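Local coordinates for protein galactose-binding lectin (Arachis hypogaea, PDB 6VAW) that binds D-galactose and its glycoside derivatives as a homotetrameric legume lectin that carries calcium and manganese ions beside the sugar pocket, at the interface of chains A and B. Residues are numbered along the deposited sequence; one frame, centred on the assembly and turned at random. Chains: chain A/B, Galactose-binding lectin.

The interface of chains A and B. Residues chain A 3, 64, 226-228; chain B 183-185.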
# COMPACT_ATOMS: atom_id res chain seq x y z
N THR A 3 -0.94 2.12 12.59
CA THR A 3 -0.36 2.75 11.41
C THR A 3 -1.33 3.70 10.72
O THR A 3 -2.51 3.39 10.56
CB THR A 3 0.15 1.64 10.44
OG1 THR A 3 1.23 0.97 11.10
CG2 THR A 3 0.62 2.18 9.08
N SER A 64 7.37 5.98 14.77
CA SER A 64 8.37 6.27 13.76
C SER A 64 7.57 6.68 12.55
O SER A 64 6.39 6.30 12.45
CB SER A 64 9.26 5.06 13.46
OG SER A 64 10.24 4.87 14.47
N THR A 226 3.68 7.58 6.11
CA THR A 226 3.41 6.37 6.86
C THR A 226 3.99 6.55 8.25
O THR A 226 5.16 6.86 8.36
CB THR A 226 3.92 5.07 6.23
OG1 THR A 226 3.42 4.89 4.89
CG2 THR A 226 3.56 3.83 7.08
N SER A 227 3.18 6.34 9.28
CA SER A 227 3.63 6.37 10.66
C SER A 227 3.18 5.08 11.32
O SER A 227 2.09 4.59 11.00
CB SER A 227 3.08 7.58 11.39
OG SER A 227 1.69 7.45 11.64
N THR A 228 4.00 4.52 12.20
CA THR A 228 3.69 3.29 12.92
C THR A 228 4.05 3.48 14.39
O THR A 228 5.18 3.82 14.72
CB THR A 228 4.34 2.05 12.29
OG1 THR A 228 3.83 1.88 10.97
CG2 THR A 228 4.07 0.76 13.08
N GLY B 183 1.56 -2.84 5.69
CA GLY B 183 1.57 -1.37 5.66
C GLY B 183 2.43 -0.68 6.70
O GLY B 183 2.74 0.50 6.52
N ASP B 184 2.80 -1.38 7.78
CA ASP B 184 3.59 -0.83 8.88
C ASP B 184 5.02 -0.48 8.43
O ASP B 184 5.58 -1.14 7.55
CB ASP B 184 3.65 -1.79 10.07
CG ASP B 184 2.32 -2.05 10.78
OD1 ASP B 184 1.27 -1.61 10.26
OD2 ASP B 184 2.33 -2.68 11.86
N ILE B 185 5.58 0.55 9.05
CA ILE B 185 6.98 0.94 8.83
C ILE B 185 7.79 0.53 10.07
O ILE B 185 7.30 0.61 11.22
CB ILE B 185 7.25 2.41 8.44
CG1 ILE B 185 6.54 3.41 9.34
CG2 ILE B 185 6.97 2.67 6.97
CD1 ILE B 185 7.48 4.11 10.11
O HOH W 1 2.24 2.09 4.43
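B:Ile185 lays its branched side chain over strand 217-229 of chain A, between A:Thr226 and A:Thr228, and forms the apolar centre of this patch. Its CG2 meets the methyl CG2 of A:Thr226 at 3.6 Å, the two side chains sliding past one another in opposite directions. The other branch leaves the backbone between N and the carbonyl carbon (chi1 49°), which carries CG1 over the backbone of A:Ser227 and takes CD1 on to strand 64-74. There CD1 lies 3.9 Å from CB of A:Ser64 and also touches that residue's carbonyl, so one isoleucine spans two strands of the neighbouring subunit. A:Thr228 closes the apolar part with its methyl CG2, set against CB of B:Asp184 at 4.0 Å.

Outward from this core, polarity rises in a short chain of hydrogen bonds. The backbone N of B:Ile185 donates to the hydroxyl OG1 of A:Thr228 across 2.9 Å, nearly straight at 172°. That hydroxyl is in turn hydrogen-bonded to OG1 of A:Thr3, 2.8 Å away, which ties strand 2-8 to strand 217-229 within chain A. OG1 of A:Thr228 is thus held from both chains. OG1 of A:Thr3 donates a hydrogen bond to the carboxylate oxygen OD1 of B:Asp184 over 2.7 Å. This bond reaches the carboxylate from above its plane, 76° out of it, while the two side chains run obliquely to each other.

At the rim, a water continues the polar border: it sits 2.7 Å from the carbonyl O of B:Gly183 and 3.1 Å from OG1 of A:Thr226. The example shows how threonines two apart on one strand can divide the work, A:Thr226 giving a methyl to the isoleucine side chain and A:Thr228 a hydroxyl to its backbone N-H. Repeated by two-fold symmetry with the chains exchanged, the patch joins neighbouring subunits of the lectin homotetramer.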